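PP1b (Porcine reproductive and respiratory syndrome virus, PDB 6JDR) probably unwinds RNA and DNA duplexes in the 5' to 3' direction at the cost of ATP, as the zinc-binding superfamily 1 helicase part of the viral replicase polyprotein. Local coordinates at residues Gln162-Asp167 with Gly219-Leu224; Val304-Lys309 with Ile368-Pro373. The protein carries 1 engineered substitution. One frame throughout, in Å; residues are numbered along the deposited sequence.

Contact 1 (Gln162-Asp167 with Gly219-Leu224); sequences QVQDGD and GKNSFL
OD1 of Asp167 takes the backbone N-H of Asn221 in a hydrogen bond of 3.2 Å from Asn221 N, which comes in from above the carboxylate plane. CB of Asn221 is almost as near, 3.3 Å from the same Asp167 OD1; the two side chains run side by side in the same direction, amide and carboxylate planes turned 44° apart. The other oxygen of the acid works within its own loop: Gln164 N donates to Asp167 OD2 at 2.7 Å in a bent bond, again from above the plane. A chi1 of -62° sets CG of Asp167 beside its own backbone N, and OD2 then accepts from the first residue of the type I turn Gln164-Asp167, which is closed by the backbone hydrogen bond from Asp167 N to Gln164 O. One buried carboxylate thus braces its own turn and holds the neighbouring chain. Just upstream, Lys220 N gives a nearly straight bond to Gly166 O, 3.2 Å long at 168°, and CG of Lys220 rests 3.6 Å from Gly166 O before the chain bends and carries its amine elsewhere. Phe223 brings the edge of its ring to the acid, CE2 lying 3.7 Å from Asp167 OD2, an approach that would be mildly favourable if, as is likely, the acid is ionised.

The loop joins helix 155-162, whose first turn completes the probable P-loop (Walker A), to strand 168-171; Asn221 and Phe223 extend the pairing through backbone bonds with Val168. Strand 222-224 leads straight to Asp225 and Glu226, a pair consistent with the Walker B motif of a superfamily 1 helicase. One N-H from each segment meets a different oxygen of Asp167, which would favour its ionised form and ties the turn before strand 168-171 to the lead-in of strand 222-224.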
loop_
_atom_site.group_PDB
_atom_site.type_symbol
_atom_site.label_atom_id
_atom_site.label_comp_id
_atom_site.label_asym_id
_atom_site.label_seq_id
_atom_site.Cartn_x
_atom_site.Cartn_y
_atom_site.Cartn_z
ATOM N N GLN A 162 -4.911 -1.957 -7.756
ATOM C CA GLN A 162 -3.993 -2.852 -7.043
ATOM C C GLN A 162 -4.703 -3.902 -6.190
ATOM O O GLN A 162 -4.177 -4.996 -5.993
ATOM C CB GLN A 162 -3.057 -2.032 -6.150
ATOM C CG GLN A 162 -2.071 -1.163 -6.919
ATOM C CD GLN A 162 -0.864 -1.931 -7.431
ATOM O OE1 GLN A 162 -0.654 -3.094 -7.084
ATOM N NE2 GLN A 162 -0.059 -1.276 -8.266
ATOM N N VAL A 163 -5.883 -3.567 -5.674
ATOM C CA VAL A 163 -6.586 -4.438 -4.729
ATOM C C VAL A 163 -7.170 -5.685 -5.404
ATOM O O VAL A 163 -7.553 -5.645 -6.573
ATOM C CB VAL A 163 -7.699 -3.668 -3.973
ATOM C CG1 VAL A 163 -8.886 -3.367 -4.882
ATOM C CG2 VAL A 163 -8.145 -4.437 -2.736
ATOM N N GLN A 164 -7.226 -6.780 -4.649
ATOM C CA GLN A 164 -7.769 -8.055 -5.122
ATOM C C GLN A 164 -8.707 -8.642 -4.075
ATOM O O GLN A 164 -8.725 -8.192 -2.930
ATOM C CB GLN A 164 -6.641 -9.047 -5.400
ATOM C CG GLN A 164 -5.573 -8.532 -6.352
ATOM C CD GLN A 164 -4.461 -9.537 -6.571
ATOM O OE1 GLN A 164 -4.718 -10.715 -6.831
ATOM N NE2 GLN A 164 -3.218 -9.079 -6.467
ATOM N N ASP A 165 -9.463 -9.664 -4.462
ATOM C CA ASP A 165 -10.496 -10.238 -3.594
ATOM C C ASP A 165 -9.959 -10.893 -2.317
ATOM O O ASP A 165 -10.678 -10.978 -1.322
ATOM C CB ASP A 165 -11.359 -11.242 -4.372
ATOM C CG ASP A 165 -12.305 -10.567 -5.361
ATOM O OD1 ASP A 165 -12.162 -9.348 -5.608
ATOM O OD2 ASP A 165 -13.198 -11.260 -5.896
ATOM N N GLY A 166 -8.709 -11.352 -2.341
ATOM C CA GLY A 166 -8.093 -11.966 -1.159
ATOM C C GLY A 166 -7.438 -10.986 -0.193
ATOM O O GLY A 166 -7.005 -11.376 0.894
ATOM N N ASP A 167 -7.369 -9.715 -0.580
ATOM C CA ASP A 167 -6.635 -8.710 0.185
ATOM C C ASP A 167 -7.421 -8.167 1.376
ATOM O O ASP A 167 -8.629 -8.382 1.491
ATOM C CB ASP A 167 -6.229 -7.552 -0.731
ATOM C CG ASP A 167 -5.297 -7.989 -1.841
ATOM O OD1 ASP A 167 -4.627 -9.029 -1.685
ATOM O OD2 ASP A 167 -5.233 -7.288 -2.872
ATOM N N GLY A 219 -4.857 -12.634 5.489
ATOM C CA GLY A 219 -5.146 -12.249 4.116
ATOM C C GLY A 219 -3.913 -12.412 3.250
ATOM O O GLY A 219 -2.860 -12.838 3.731
ATOM N N LYS A 220 -4.038 -12.071 1.972
ATOM C CA LYS A 220 -2.918 -12.196 1.046
ATOM C C LYS A 220 -2.059 -10.942 1.143
ATOM O O LYS A 220 -0.986 -10.974 1.744
ATOM C CB LYS A 220 -3.407 -12.465 -0.389
ATOM C CG LYS A 220 -4.455 -13.571 -0.506
ATOM C CD LYS A 220 -4.063 -14.850 0.228
ATOM C CE LYS A 220 -5.216 -15.840 0.288
ATOM N NZ LYS A 220 -4.976 -16.897 1.311
ATOM N N ASN A 221 -2.539 -9.836 0.578
ATOM C CA ASN A 221 -1.868 -8.552 0.708
ATOM C C ASN A 221 -2.675 -7.666 1.645
ATOM O O ASN A 221 -3.904 -7.617 1.563
ATOM C CB ASN A 221 -1.708 -7.877 -0.655
ATOM C CG ASN A 221 -0.916 -8.725 -1.636
ATOM O OD1 ASN A 221 0.114 -9.303 -1.285
ATOM N ND2 ASN A 221 -1.390 -8.800 -2.878
ATOM N N SER A 222 -1.976 -6.974 2.539
ATOM C CA SER A 222 -2.614 -6.096 3.507
ATOM C C SER A 222 -2.290 -4.646 3.180
ATOM O O SER A 222 -1.140 -4.314 2.917
ATOM C CB SER A 222 -2.153 -6.447 4.919
ATOM O OG SER A 222 -2.642 -7.723 5.290
ATOM N N PHE A 223 -3.315 -3.797 3.192
ATOM C CA PHE A 223 -3.160 -2.373 2.907
ATOM C C PHE A 223 -3.541 -1.535 4.121
ATOM O O PHE A 223 -4.358 -1.955 4.945
ATOM C CB PHE A 223 -4.039 -1.968 1.724
ATOM C CG PHE A 223 -3.640 -2.600 0.420
ATOM C CD1 PHE A 223 -2.901 -1.891 -0.511
ATOM C CD2 PHE A 223 -4.015 -3.904 0.121
ATOM C CE1 PHE A 223 -2.534 -2.467 -1.713
ATOM C CE2 PHE A 223 -3.654 -4.489 -1.083
ATOM C CZ PHE A 223 -2.911 -3.769 -2.001
ATOM N N LEU A 224 -2.951 -0.344 4.212
ATOM C CA LEU A 224 -3.246 0.600 5.285
ATOM C C LEU A 224 -3.754 1.914 4.688
ATOM O O LEU A 224 -2.993 2.678 4.087
ATOM C CB LEU A 224 -1.993 0.861 6.132
ATOM C CG LEU A 224 -2.123 1.018 7.653
ATOM C CD1 LEU A 224 -1.102 2.029 8.150
ATOM C CD2 LEU A 224 -3.516 1.416 8.108
#

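Contact 2 (Val304-Lys309 with Ile368-Pro373); sequences VTYVEK and IFVYDP
CG1 of Val370 sits over the centre of the Tyr306 ring, 3.4 Å from the ring centroid and only 9° off its normal, a CH-pi contact. The methyl gets there by taking the crowded position between backbone N and carbonyl carbon (chi1 48°). On the same face of the sheet, CG2 of Val304 meets CG2 of Ile368 at 3.8 Å, while the Tyr306 hydroxyl is hydrogen-bonded to Leu383 O. On the other face Phe369 lies alongside Thr305, CD2 to Thr305 CB 3.7 Å. The parallel strands are joined by Thr305 N to Ile368 O at 3.2 Å and by Val370 N to Thr305 O at 2.9 Å.

Strand 303-307 is outermost in the five-stranded parallel sheet; its partner 367-371 has 342-345 on the other side, consistent with the second RecA-like domain of a superfamily 1 helicase. Toward the C-terminal ends the pairing slackens. Val307 N to Val370 O is a weak bond of 3.3 Å, and Glu308 O lies at the Tyr371 ring edge, 3.5 Å from Tyr371 CE1. The two sounder bonds thus centre on Thr305, N and O, whereas the exposed Glu308 and Lys309 meet Tyr371 through backbone atoms alone.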
loop_
_atom_site.group_PDB
_atom_site.type_symbol
_atom_site.label_atom_id
_atom_site.label_comp_id
_atom_site.label_asym_id
_atom_site.label_seq_id
_atom_site.Cartn_x
_atom_site.Cartn_y
_atom_site.Cartn_z
ATOM N N VAL A 304 -1.726 1.206 -29.336
ATOM C CA VAL A 304 -0.466 0.714 -29.881
ATOM C C VAL A 304 -0.762 -0.404 -30.874
ATOM O O VAL A 304 -1.363 -1.420 -30.515
ATOM C CB VAL A 304 0.473 0.199 -28.769
ATOM C CG1 VAL A 304 1.746 -0.386 -29.370
ATOM C CG2 VAL A 304 0.799 1.320 -27.791
ATOM N N THR A 305 -0.336 -0.204 -32.119
ATOM C CA THR A 305 -0.625 -1.134 -33.205
ATOM C C THR A 305 0.655 -1.451 -33.974
ATOM O O THR A 305 1.366 -0.539 -34.385
ATOM C CB THR A 305 -1.656 -0.531 -34.181
ATOM O OG1 THR A 305 -2.638 0.219 -33.451
ATOM C CG2 THR A 305 -2.341 -1.625 -34.988
ATOM N N TYR A 306 0.935 -2.741 -34.162
ATOM C CA TYR A 306 2.115 -3.192 -34.906
ATOM C C TYR A 306 1.754 -3.562 -36.344
ATOM O O TYR A 306 1.304 -4.678 -36.615
ATOM C CB TYR A 306 2.782 -4.375 -34.197
ATOM C CG TYR A 306 3.576 -3.964 -32.977
ATOM C CD1 TYR A 306 4.965 -3.853 -33.028
ATOM C CD2 TYR A 306 2.938 -3.665 -31.776
ATOM C CE1 TYR A 306 5.694 -3.468 -31.913
ATOM C CE2 TYR A 306 3.659 -3.279 -30.657
ATOM C CZ TYR A 306 5.037 -3.180 -30.730
ATOM O OH TYR A 306 5.750 -2.797 -29.616
ATOM N N VAL A 307 1.964 -2.615 -37.255
ATOM C CA VAL A 307 1.633 -2.792 -38.674
ATOM C C VAL A 307 2.695 -3.602 -39.423
ATOM O O VAL A 307 3.890 -3.474 -39.155
ATOM C CB VAL A 307 1.419 -1.437 -39.391
ATOM C CG1 VAL A 307 0.298 -0.655 -38.721
ATOM C CG2 VAL A 307 2.701 -0.609 -39.433
ATOM N N GLU A 308 2.245 -4.428 -40.365
ATOM C CA GLU A 308 3.138 -5.295 -41.140
ATOM C C GLU A 308 3.759 -4.569 -42.337
ATOM O O GLU A 308 4.773 -5.016 -42.877
ATOM C CB GLU A 308 2.384 -6.539 -41.631
ATOM C CG GLU A 308 1.747 -7.379 -40.527
ATOM C CD GLU A 308 2.759 -7.992 -39.573
ATOM O OE1 GLU A 308 3.808 -8.488 -40.042
ATOM O OE2 GLU A 308 2.500 -7.987 -38.349
ATOM N N LYS A 309 3.140 -3.465 -42.754
ATOM C CA LYS A 309 3.655 -2.644 -43.849
ATOM C C LYS A 309 3.635 -1.167 -43.457
ATOM O O LYS A 309 2.845 -0.771 -42.600
ATOM C CB LYS A 309 2.825 -2.867 -45.115
ATOM C CG LYS A 309 3.087 -4.205 -45.786
ATOM C CD LYS A 309 2.273 -4.368 -47.061
ATOM C CE LYS A 309 2.714 -5.589 -47.856
ATOM N NZ LYS A 309 2.588 -6.856 -47.081
ATOM N N ILE A 368 -0.357 5.318 -31.401
ATOM C CA ILE A 368 0.949 5.218 -32.037
ATOM C C ILE A 368 0.995 3.931 -32.864
ATOM O O ILE A 368 0.665 2.851 -32.371
ATOM C CB ILE A 368 2.109 5.317 -31.004
ATOM C CG1 ILE A 368 3.483 5.303 -31.702
ATOM C CG2 ILE A 368 1.991 4.251 -29.916
ATOM C CD1 ILE A 368 4.168 3.954 -31.793
ATOM N N PHE A 369 1.362 4.067 -34.135
ATOM C CA PHE A 369 1.497 2.925 -35.038
ATOM C C PHE A 369 2.975 2.657 -35.257
ATOM O O PHE A 369 3.735 3.570 -35.566
ATOM C CB PHE A 369 0.811 3.212 -36.375
ATOM C CG PHE A 369 -0.672 3.410 -36.261
ATOM C CD1 PHE A 369 -1.195 4.651 -35.917
ATOM C CD2 PHE A 369 -1.547 2.356 -36.491
ATOM C CE1 PHE A 369 -2.564 4.836 -35.805
ATOM C CE2 PHE A 369 -2.916 2.535 -36.379
ATOM C CZ PHE A 369 -3.425 3.776 -36.036
ATOM N N VAL A 370 3.383 1.405 -35.099
ATOM C CA VAL A 370 4.798 1.072 -35.130
ATOM C C VAL A 370 5.103 0.067 -36.243
ATOM O O VAL A 370 4.644 -1.078 -36.215
ATOM C CB VAL A 370 5.312 0.599 -33.743
ATOM C CG1 VAL A 370 4.396 -0.452 -33.126
ATOM C CG2 VAL A 370 6.747 0.094 -33.831
ATOM N N TYR A 371 5.859 0.532 -37.236
ATOM C CA TYR A 371 6.383 -0.322 -38.291
ATOM C C TYR A 371 7.761 -0.784 -37.845
ATOM O O TYR A 371 8.715 -0.003 -37.843
ATOM C CB TYR A 371 6.461 0.447 -39.614
ATOM C CG TYR A 371 7.007 -0.366 -40.763
ATOM C CD1 TYR A 371 6.361 -1.522 -41.189
ATOM C CD2 TYR A 371 8.166 0.020 -41.428
ATOM C CE1 TYR A 371 6.855 -2.272 -42.243
ATOM C CE2 TYR A 371 8.665 -0.726 -42.482
ATOM C CZ TYR A 371 8.005 -1.870 -42.886
ATOM O OH TYR A 371 8.496 -2.617 -43.928
ATOM N N ASP A 372 7.850 -2.053 -37.452
ATOM C CA ASP A 372 9.054 -2.596 -36.829
ATOM C C ASP A 372 9.360 -3.973 -37.406
ATOM O O ASP A 372 9.266 -4.980 -36.708
ATOM C CB ASP A 372 8.860 -2.671 -35.309
ATOM C CG ASP A 372 10.117 -3.101 -34.573
ATOM O OD1 ASP A 372 11.223 -2.855 -35.087
ATOM O OD2 ASP A 372 10.003 -3.684 -33.472
ATOM N N PRO A 373 9.740 -4.020 -38.692
ATOM C CA PRO A 373 9.951 -5.288 -39.392
ATOM C C PRO A 373 11.134 -6.097 -38.871
ATOM O O PRO A 373 11.165 -7.309 -39.064
ATOM C CB PRO A 373 10.207 -4.850 -40.837
ATOM C CG PRO A 373 10.768 -3.478 -40.712
ATOM C CD PRO A 373 10.038 -2.864 -39.557
#

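How the contacts relate
From the N terminus, contact 1 comes first. The chain leaves helix 155-162, passes the turn, and returns 52 residues later, after strands 168-171 and 208-211, so that contact 1 closes an excursion within the seven-stranded parallel sheet. Contact 2 opens only afterwards, when strand 303-307, which holds most of 304-309, opens the five-stranded parallel sheet; its loop closes at 368-373. The two loops are in series and neither nest nor cross. The centres of contact 1 and contact 2 are about 38 Å apart. Contact 1 ties the turn after helix 155-162 to strand 222-224, contact 2 pairs strands 303-307 and 367-371; the two sheets probably belong to the two RecA-like domains of the helicase core.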